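PDB 3E0E: replication protein A from Methanococcus maripaludis, which probably binds single-stranded DNA during replication through OB-fold domains, of which this fragment of the longer protein is one. Local coordinates for residues Pro10-Val21 and Lys65-Val76; Ile51-Leu59 and Leu83-Gly91. All blocks are in the same frame, centred on the assembly; numbering follows the deposited sequence.

Contact 1 of 2, residues Pro10-Val21 and Lys65-Val76; sequences PNLSGTINAEVV and KKGDIAEVSGYV
An antiparallel strand pairing joins Pro-10-Val-21 to Lys-65-Val-76 in the barrel wall. Gly-14 with Gly-74, Ile-16 with Val-72 and Ala-18 with Ala-70 are the hydrogen-bonded pairs, each tied by two backbone bonds; Val-72 N to Ile-16 O (2.9 Å) is nearly straight. Ile-16 and Val-72 lie side by side on the face that also carries Ala-18 and Ala-70, where Ile-90 packs on Ala-70 and Val-72. On the other face Thr-15 OG1 donates to Ser-73 OG at 2.7 Å, while Thr-15 CG2 meets Glu-71 CG at 3.5 Å. In the OB fold, a closed five-stranded barrel, this is the pairing of the first strand with the fourth. At one end the Tyr-75 ring lies alongside Asn-11, its plane 58° from the amide, while Ser-13 OG sits at the ring edge, 3.0 Å from Tyr-75 CD1. At the other, the type II turn Lys-65 to Asp-68 grips Val-20 by both backbone groups: Gly-67 N donates to Val-20 O at 2.8 Å and Val-20 N to Asp-68 O. Lys-66, extended until a bend at its last torsion (chi4 56°), brings NZ to Val-21 O at 2.7 Å. A water accepts from Lys-66 NZ and donates to Glu-19 OE1 and Val-20 O. Asp-68 OD2 accepts from Lys-65 N, and its OD1 from Ser-96 N.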
loop_
_atom_site.group_PDB
_atom_site.type_symbol
_atom_site.label_atom_id
_atom_site.label_comp_id
_atom_site.label_asym_id
_atom_site.label_seq_id
_atom_site.Cartn_x
_atom_site.Cartn_y
_atom_site.Cartn_z
ATOM N N PRO A 10 5.331 -4.881 -13.284
ATOM C CA PRO A 10 4.135 -5.721 -13.169
ATOM C C PRO A 10 4.530 -7.170 -12.883
ATOM O O PRO A 10 5.581 -7.631 -13.332
ATOM C CB PRO A 10 3.477 -5.572 -14.539
ATOM C CG PRO A 10 3.915 -4.203 -14.980
ATOM C CD PRO A 10 5.368 -4.198 -14.588
ATOM N N ASN A 11 3.689 -7.878 -12.137
ATOM C CA ASN A 11 3.933 -9.276 -11.791
ATOM C C ASN A 11 5.162 -9.440 -10.903
ATOM O O ASN A 11 5.759 -10.514 -10.830
ATOM C CB ASN A 11 4.083 -10.115 -13.063
ATOM C CG ASN A 11 2.858 -10.035 -13.960
ATOM O OD1 ASN A 11 1.749 -10.381 -13.550
ATOM N ND2 ASN A 11 3.055 -9.579 -15.191
ATOM N N LEU A 12 5.529 -8.360 -10.227
ATOM C CA LEU A 12 6.668 -8.363 -9.326
ATOM C C LEU A 12 6.166 -8.339 -7.894
ATOM O O LEU A 12 5.185 -7.665 -7.586
ATOM C CB LEU A 12 7.535 -7.126 -9.559
ATOM C CG LEU A 12 8.556 -6.811 -8.465
ATOM C CD1 LEU A 12 9.756 -7.735 -8.597
ATOM C CD2 LEU A 12 8.989 -5.358 -8.578
ATOM N N SER A 13 6.834 -9.082 -7.023
ATOM C CA SER A 13 6.469 -9.097 -5.617
ATOM C C SER A 13 7.653 -8.541 -4.847
ATOM O O SER A 13 8.771 -9.029 -4.975
ATOM C CB SER A 13 6.148 -10.517 -5.156
ATOM O OG SER A 13 4.897 -10.930 -5.680
ATOM N N GLY A 14 7.405 -7.508 -4.053
ATOM C CA GLY A 14 8.484 -6.913 -3.298
ATOM C C GLY A 14 7.994 -6.039 -2.171
ATOM O O GLY A 14 6.804 -6.023 -1.843
ATOM N N THR A 15 8.920 -5.290 -1.588
ATOM C CA THR A 15 8.605 -4.419 -0.473
ATOM C C THR A 15 9.098 -3.013 -0.771
ATOM O O THR A 15 10.156 -2.836 -1.368
ATOM C CB THR A 15 9.303 -4.917 0.814
ATOM O OG1 THR A 15 8.926 -6.274 1.072
ATOM C CG2 THR A 15 8.914 -4.057 2.003
ATOM N N ILE A 16 8.315 -2.020 -0.369
ATOM C CA ILE A 16 8.699 -0.625 -0.543
ATOM C C ILE A 16 8.470 0.065 0.792
ATOM O O ILE A 16 7.591 -0.336 1.556
ATOM C CB ILE A 16 7.848 0.115 -1.614
ATOM C CG1 ILE A 16 6.359 0.058 -1.248
ATOM C CG2 ILE A 16 8.119 -0.469 -2.992
ATOM C CD1 ILE A 16 5.486 0.934 -2.131
ATOM N N ASN A 17 9.279 1.079 1.084
ATOM C CA ASN A 17 9.134 1.849 2.313
ATOM C C ASN A 17 8.639 3.180 1.790
ATOM O O ASN A 17 9.391 3.921 1.155
ATOM C CB ASN A 17 10.481 2.015 3.022
ATOM C CG ASN A 17 11.081 0.691 3.426
ATOM O OD1 ASN A 17 10.368 -0.297 3.603
ATOM N ND2 ASN A 17 12.399 0.661 3.591
ATOM N N ALA A 18 7.374 3.482 2.049
ATOM C CA ALA A 18 6.790 4.696 1.515
ATOM C C ALA A 18 5.859 5.452 2.440
ATOM O O ALA A 18 5.276 4.896 3.363
ATOM C CB ALA A 18 6.054 4.362 0.223
ATOM N N GLU A 19 5.721 6.740 2.150
ATOM C CA GLU A 19 4.856 7.637 2.895
ATOM C C GLU A 19 3.409 7.472 2.442
ATOM O O GLU A 19 3.128 7.380 1.247
ATOM C CB GLU A 19 5.299 9.085 2.649
ATOM C CG GLU A 19 4.276 10.131 3.060
ATOM C CD GLU A 19 4.637 11.523 2.576
ATOM O OE1 GLU A 19 3.825 12.447 2.787
ATOM O OE2 GLU A 19 5.723 11.698 1.984
ATOM N N VAL A 20 2.494 7.428 3.401
ATOM C CA VAL A 20 1.078 7.325 3.084
ATOM C C VAL A 20 0.632 8.767 2.825
ATOM O O VAL A 20 0.542 9.575 3.744
ATOM C CB VAL A 20 0.283 6.721 4.264
ATOM C CG1 VAL A 20 -1.206 6.698 3.929
ATOM C CG2 VAL A 20 0.788 5.306 4.558
ATOM N N VAL A 21 0.394 9.088 1.557
ATOM C CA VAL A 21 -0.025 10.430 1.161
ATOM C C VAL A 21 -1.526 10.581 1.339
ATOM O O VAL A 21 -2.037 11.673 1.603
ATOM C CB VAL A 21 0.325 10.698 -0.310
ATOM C CG1 VAL A 21 -0.146 12.092 -0.715
ATOM C CG2 VAL A 21 1.824 10.550 -0.516
ATOM N N LYS A 65 -2.216 6.117 9.076
ATOM C CA LYS A 65 -2.596 7.520 9.018
ATOM C C LYS A 65 -1.763 8.239 7.967
ATOM O O LYS A 65 -0.657 7.807 7.638
ATOM C CB LYS A 65 -2.370 8.159 10.390
ATOM C CG LYS A 65 -2.968 7.339 11.534
ATOM C CD LYS A 65 -2.293 7.615 12.872
ATOM C CE LYS A 65 -2.666 6.548 13.901
ATOM N NZ LYS A 65 -1.934 6.698 15.193
ATOM N N LYS A 66 -2.305 9.323 7.426
ATOM C CA LYS A 66 -1.578 10.100 6.435
ATOM C C LYS A 66 -0.313 10.602 7.112
ATOM O O LYS A 66 -0.350 11.060 8.254
ATOM C CB LYS A 66 -2.416 11.285 5.955
ATOM C CG LYS A 66 -1.649 12.271 5.081
ATOM C CD LYS A 66 -2.544 13.404 4.609
ATOM C CE LYS A 66 -1.745 14.470 3.873
ATOM N NZ LYS A 66 -0.971 13.920 2.720
ATOM N N GLY A 67 0.808 10.504 6.410
ATOM C CA GLY A 67 2.066 10.945 6.980
ATOM C C GLY A 67 2.901 9.788 7.499
ATOM O O GLY A 67 4.124 9.909 7.636
ATOM N N ASP A 68 2.252 8.666 7.802
ATOM C CA ASP A 68 2.979 7.497 8.285
ATOM C C ASP A 68 3.889 6.982 7.184
ATOM O O ASP A 68 3.554 7.061 5.998
ATOM C CB ASP A 68 2.035 6.347 8.665
ATOM C CG ASP A 68 1.294 6.583 9.962
ATOM O OD1 ASP A 68 1.708 7.460 10.748
ATOM O OD2 ASP A 68 0.299 5.863 10.201
ATOM N N ILE A 69 5.042 6.455 7.584
ATOM C CA ILE A 69 5.971 5.863 6.637
ATOM C C ILE A 69 5.805 4.373 6.899
ATOM O O ILE A 69 6.053 3.887 8.004
ATOM C CB ILE A 69 7.419 6.306 6.895
ATOM C CG1 ILE A 69 7.501 7.832 6.812
ATOM C CG2 ILE A 69 8.343 5.675 5.858
ATOM C CD1 ILE A 69 8.872 8.400 7.045
ATOM N N ALA A 70 5.362 3.650 5.881
ATOM C CA ALA A 70 5.104 2.236 6.046
ATOM C C ALA A 70 5.934 1.309 5.183
ATOM O O ALA A 70 6.389 1.680 4.099
ATOM C CB ALA A 70 3.620 1.971 5.799
ATOM N N GLU A 71 6.128 0.097 5.695
ATOM C CA GLU A 71 6.839 -0.947 4.976
ATOM C C GLU A 71 5.705 -1.756 4.375
ATOM O O GLU A 71 4.957 -2.418 5.091
ATOM C CB GLU A 71 7.645 -1.819 5.932
ATOM C CG GLU A 71 8.538 -2.808 5.210
ATOM C CD GLU A 71 9.444 -3.572 6.151
ATOM O OE1 GLU A 71 10.351 -4.275 5.658
ATOM O OE2 GLU A 71 9.250 -3.469 7.380
ATOM N N VAL A 72 5.572 -1.684 3.057
ATOM C CA VAL A 72 4.502 -2.374 2.354
ATOM C C VAL A 72 5.041 -3.473 1.455
ATOM O O VAL A 72 5.810 -3.202 0.544
ATOM C CB VAL A 72 3.706 -1.385 1.472
ATOM C CG1 VAL A 72 2.581 -2.108 0.777
ATOM C CG2 VAL A 72 3.168 -0.238 2.318
ATOM N N SER A 73 4.625 -4.709 1.711
ATOM C CA SER A 73 5.061 -5.844 0.908
ATOM C C SER A 73 3.863 -6.348 0.126
ATOM O O SER A 73 2.780 -6.493 0.680
ATOM C CB SER A 73 5.590 -6.959 1.809
ATOM O OG SER A 73 6.675 -6.503 2.594
ATOM N N GLY A 74 4.049 -6.612 -1.160
ATOM C CA GLY A 74 2.929 -7.082 -1.943
ATOM C C GLY A 74 3.260 -7.415 -3.379
ATOM O O GLY A 74 4.428 -7.472 -3.762
ATOM N N TYR A 75 2.208 -7.617 -4.165
ATOM C CA TYR A 75 2.315 -7.978 -5.571
ATOM C C TYR A 75 1.932 -6.777 -6.423
ATOM O O TYR A 75 0.894 -6.161 -6.201
ATOM C CB TYR A 75 1.365 -9.139 -5.863
ATOM C CG TYR A 75 1.518 -9.745 -7.232
ATOM C CD1 TYR A 75 2.566 -10.616 -7.512
ATOM C CD2 TYR A 75 0.607 -9.458 -8.247
ATOM C CE1 TYR A 75 2.704 -11.192 -8.768
ATOM C CE2 TYR A 75 0.736 -10.027 -9.510
ATOM C CZ TYR A 75 1.786 -10.894 -9.759
ATOM O OH TYR A 75 1.911 -11.474 -10.999
ATOM N N VAL A 76 2.770 -6.456 -7.402
ATOM C CA VAL A 76 2.534 -5.316 -8.278
ATOM C C VAL A 76 1.796 -5.754 -9.535
ATOM O O VAL A 76 2.180 -6.729 -10.172
ATOM C CB VAL A 76 3.875 -4.669 -8.674
ATOM C CG1 VAL A 76 3.645 -3.457 -9.561
ATOM C CG2 VAL A 76 4.639 -4.279 -7.419
HETATM O O HOH W 1 1.450 12.716 3.749
#

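Contact 2 of 2, residues Ile51-Leu59 and Leu83-Gly91; sequences IRGTLWNEL and LEISVDNIG
Glu-84 OE2 takes a hydrogen bond from Arg-52 NH1 at 2.8 Å, part of a salt bridge between neighbouring parallel strands of the OB-fold barrel. This is the pairing of the third strand with the fifth, which closes the barrel. The two side chains run alongside each other. Arg-52 is extended from CG to NE, and the carboxylate comes to the edge of the guanidinium with the planes 59° apart; NH1 meets OE2 on its syn side, 33° out of the carboxylate plane. Thr-54 CG2 lies over the centre of one guanidinium face, and NH2 bonds to Ser-41 OG on strand 37-46; the guanidinium is thus bonded to the strands on both sides of its own.

Between the two strands the backbones join directly: Ile-85 N donates to Arg-52 O, Thr-54 N to Ile-85 O and Val-87 N to Thr-54 O. Gly-53 sits opposite Ile-85, whose CG2 lies 3.6 Å from Gly-53 CA. Waters bridge the strands at both ends, one from Leu-83 O to Arg-52 N and another from Val-87 O to Trp-56 N.

The inward side is apolar. Leu-55 and Val-87 point the same way, Leu-55 CD2 reaching Val-87 CG1 at 3.8 Å and Ile-90 CG2 at 4.1 Å. Leu-59, from the 3-10 segment, adds CD1 against Val-87 CG1 at 4.2 Å and CD2 against Ile-90 CG2 at 4.3 Å. Its CD1 also packs on the carbonyl Asp-88 O at 3.6 Å, where the chain turns a corner at a classic beta bulge in which Asp-88 and Asn-89 both face Ser-73. On the side of Thr-54, the indole edge of Trp-56 meets Ser-86: NE1 makes a weak hydrogen bond to OG at 3.2 Å, bent to 126° at the hydrogen.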
loop_
_atom_site.group_PDB
_atom_site.type_symbol
_atom_site.label_atom_id
_atom_site.label_comp_id
_atom_site.label_asym_id
_atom_site.label_seq_id
_atom_site.Cartn_x
_atom_site.Cartn_y
_atom_site.Cartn_z
ATOM N N ILE A 51 2.382 5.325 -5.991
ATOM C CA ILE A 51 1.634 4.166 -6.448
ATOM C C ILE A 51 0.461 3.906 -5.511
ATOM O O ILE A 51 0.520 4.244 -4.330
ATOM C CB ILE A 51 2.549 2.928 -6.480
ATOM C CG1 ILE A 51 1.820 1.739 -7.109
ATOM C CG2 ILE A 51 3.002 2.588 -5.060
ATOM C CD1 ILE A 51 2.707 0.542 -7.330
ATOM N N ARG A 52 -0.605 3.325 -6.049
ATOM C CA ARG A 52 -1.785 3.001 -5.258
ATOM C C ARG A 52 -1.544 1.669 -4.564
ATOM O O ARG A 52 -0.989 0.749 -5.156
ATOM C CB ARG A 52 -3.011 2.876 -6.163
ATOM C CG ARG A 52 -4.299 2.533 -5.436
ATOM C CD ARG A 52 -5.337 2.015 -6.410
ATOM N NE ARG A 52 -6.651 1.875 -5.798
ATOM C CZ ARG A 52 -7.569 0.994 -6.184
ATOM N NH1 ARG A 52 -7.320 0.159 -7.185
ATOM N NH2 ARG A 52 -8.742 0.950 -5.568
ATOM N N GLY A 53 -1.951 1.581 -3.304
ATOM C CA GLY A 53 -1.804 0.346 -2.557
ATOM C C GLY A 53 -3.184 -0.117 -2.144
ATOM O O GLY A 53 -4.011 0.706 -1.760
ATOM N N THR A 54 -3.452 -1.416 -2.232
ATOM C CA THR A 54 -4.759 -1.926 -1.847
ATOM C C THR A 54 -4.688 -2.895 -0.666
ATOM O O THR A 54 -4.037 -3.941 -0.729
ATOM C CB THR A 54 -5.474 -2.610 -3.036
ATOM O OG1 THR A 54 -4.651 -3.656 -3.566
ATOM C CG2 THR A 54 -5.761 -1.593 -4.134
ATOM N N LEU A 55 -5.354 -2.511 0.416
ATOM C CA LEU A 55 -5.418 -3.306 1.635
ATOM C C LEU A 55 -6.712 -4.096 1.547
ATOM O O LEU A 55 -7.786 -3.513 1.421
ATOM C CB LEU A 55 -5.453 -2.390 2.861
ATOM C CG LEU A 55 -4.222 -1.524 3.144
ATOM C CD1 LEU A 55 -4.553 -0.520 4.230
ATOM C CD2 LEU A 55 -3.043 -2.403 3.554
ATOM N N TRP A 56 -6.615 -5.419 1.611
ATOM C CA TRP A 56 -7.803 -6.253 1.497
ATOM C C TRP A 56 -8.226 -6.932 2.787
ATOM O O TRP A 56 -7.404 -7.246 3.650
ATOM C CB TRP A 56 -7.600 -7.333 0.427
ATOM C CG TRP A 56 -7.271 -6.790 -0.922
ATOM C CD1 TRP A 56 -6.030 -6.655 -1.472
ATOM C CD2 TRP A 56 -8.199 -6.303 -1.895
ATOM N NE1 TRP A 56 -6.127 -6.115 -2.731
ATOM C CE2 TRP A 56 -7.449 -5.889 -3.016
ATOM C CE3 TRP A 56 -9.596 -6.177 -1.928
ATOM C CZ2 TRP A 56 -8.046 -5.355 -4.162
ATOM C CZ3 TRP A 56 -10.191 -5.646 -3.070
ATOM C CH2 TRP A 56 -9.414 -5.242 -4.170
ATOM N N ASN A 57 -9.531 -7.145 2.892
ATOM C CA ASN A 57 -10.140 -7.811 4.027
ATOM C C ASN A 57 -9.652 -7.283 5.378
ATOM O O ASN A 57 -9.808 -6.098 5.656
ATOM C CB ASN A 57 -9.924 -9.316 3.875
ATOM C CG ASN A 57 -10.305 -9.812 2.484
ATOM O OD1 ASN A 57 -11.317 -9.384 1.916
ATOM N ND2 ASN A 57 -9.500 -10.712 1.931
ATOM N N GLU A 58 -9.064 -8.127 6.223
ATOM C CA GLU A 58 -8.617 -7.646 7.530
ATOM C C GLU A 58 -7.602 -6.501 7.487
ATOM O O GLU A 58 -7.612 -5.630 8.352
ATOM C CB GLU A 58 -8.045 -8.789 8.376
ATOM C CG GLU A 58 -6.884 -9.522 7.747
ATOM C CD GLU A 58 -7.304 -10.845 7.153
ATOM O OE1 GLU A 58 -6.799 -11.888 7.621
ATOM O OE2 GLU A 58 -8.142 -10.846 6.227
ATOM N N LEU A 59 -6.718 -6.487 6.495
ATOM C CA LEU A 59 -5.750 -5.403 6.435
ATOM C C LEU A 59 -6.423 -4.068 6.136
ATOM O O LEU A 59 -5.810 -3.014 6.273
ATOM C CB LEU A 59 -4.671 -5.699 5.392
ATOM C CG LEU A 59 -3.693 -6.803 5.797
ATOM C CD1 LEU A 59 -2.617 -6.938 4.735
ATOM C CD2 LEU A 59 -3.066 -6.469 7.145
ATOM N N LEU A 83 0.204 1.250 -12.365
ATOM C CA LEU A 83 0.565 0.138 -11.503
ATOM C C LEU A 83 -0.031 0.316 -10.117
ATOM O O LEU A 83 -0.292 1.435 -9.678
ATOM C CB LEU A 83 2.089 0.021 -11.388
ATOM C CG LEU A 83 2.864 -0.298 -12.669
ATOM C CD1 LEU A 83 4.353 -0.334 -12.361
ATOM C CD2 LEU A 83 2.404 -1.632 -13.236
ATOM N N GLU A 84 -0.257 -0.802 -9.440
ATOM C CA GLU A 84 -0.799 -0.791 -8.090
ATOM C C GLU A 84 -0.154 -1.946 -7.352
ATOM O O GLU A 84 0.294 -2.913 -7.966
ATOM C CB GLU A 84 -2.313 -1.001 -8.099
ATOM C CG GLU A 84 -3.085 -0.107 -9.043
ATOM C CD GLU A 84 -4.584 -0.270 -8.880
ATOM O OE1 GLU A 84 -5.025 -1.401 -8.586
ATOM O OE2 GLU A 84 -5.320 0.726 -9.052
ATOM N N ILE A 85 -0.094 -1.849 -6.034
ATOM C CA ILE A 85 0.486 -2.928 -5.261
ATOM C C ILE A 85 -0.583 -3.523 -4.350
ATOM O O ILE A 85 -1.176 -2.820 -3.525
ATOM C CB ILE A 85 1.705 -2.434 -4.442
ATOM C CG1 ILE A 85 2.284 -3.590 -3.624
ATOM C CG2 ILE A 85 1.306 -1.257 -3.554
ATOM C CD1 ILE A 85 3.671 -3.317 -3.079
ATOM N N SER A 86 -0.846 -4.814 -4.535
ATOM C CA SER A 86 -1.823 -5.531 -3.724
ATOM C C SER A 86 -1.036 -5.903 -2.482
ATOM O O SER A 86 -0.085 -6.681 -2.548
ATOM C CB SER A 86 -2.317 -6.781 -4.450
ATOM O OG SER A 86 -3.395 -7.372 -3.751
ATOM N N VAL A 87 -1.428 -5.330 -1.352
ATOM C CA VAL A 87 -0.714 -5.548 -0.108
ATOM C C VAL A 87 -0.883 -6.904 0.549
ATOM O O VAL A 87 -2.008 -7.357 0.799
ATOM C CB VAL A 87 -1.077 -4.459 0.924
ATOM C CG1 VAL A 87 -0.205 -4.597 2.160
ATOM C CG2 VAL A 87 -0.898 -3.088 0.302
ATOM N N ASP A 88 0.251 -7.547 0.814
ATOM C CA ASP A 88 0.292 -8.844 1.489
ATOM C C ASP A 88 0.558 -8.578 2.967
ATOM O O ASP A 88 0.010 -9.242 3.845
ATOM C CB ASP A 88 1.425 -9.710 0.931
ATOM C CG ASP A 88 1.142 -10.212 -0.470
ATOM O OD1 ASP A 88 2.107 -10.545 -1.184
ATOM O OD2 ASP A 88 -0.047 -10.284 -0.847
ATOM N N ASN A 89 1.406 -7.591 3.235
ATOM C CA ASN A 89 1.753 -7.240 4.604
ATOM C C ASN A 89 2.115 -5.767 4.704
ATOM O O ASN A 89 2.651 -5.182 3.762
ATOM C CB ASN A 89 2.936 -8.091 5.081
ATOM C CG ASN A 89 3.307 -7.814 6.522
ATOM O OD1 ASN A 89 4.325 -7.178 6.808
ATOM N ND2 ASN A 89 2.475 -8.283 7.443
ATOM N N ILE A 90 1.795 -5.165 5.845
ATOM C CA ILE A 90 2.106 -3.761 6.071
ATOM C C ILE A 90 2.490 -3.527 7.531
ATOM O O ILE A 90 1.929 -4.135 8.446
ATOM C CB ILE A 90 0.909 -2.844 5.681
ATOM C CG1 ILE A 90 1.286 -1.375 5.896
ATOM C CG2 ILE A 90 -0.341 -3.231 6.469
ATOM C CD1 ILE A 90 0.298 -0.397 5.268
ATOM N N GLY A 91 3.478 -2.662 7.730
ATOM C CA GLY A 91 3.932 -2.331 9.066
ATOM C C GLY A 91 4.331 -0.876 9.063
ATOM O O GLY A 91 4.681 -0.335 8.019
HETATM O O HOH W 2 -0.884 3.829 -9.099
HETATM O O HOH W 3 -4.383 -6.904 1.814
#

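Both contacts are partly buried and lie close to the chain centre, in the wall of the same barrel. Strand 69-78 joins them: it pairs with 12-29 in contact 1 and, on its other side, with 83-87 and 89-92 of contact 2, where Tyr-75 O meets Ser-86 N and Ser-73 O meets Asp-88 N in probable hydrogen bonds. Contact 1 is the longer, antiparallel pairing, with hydroxyls and a lysine-to-carbonyl bond toward the surface; contact 2 is shorter, parallel, and carries a salt bridge on its partly exposed face. Their apolar sides meet in the interior, where Val-72 of contact 1 touches Val-87 of contact 2.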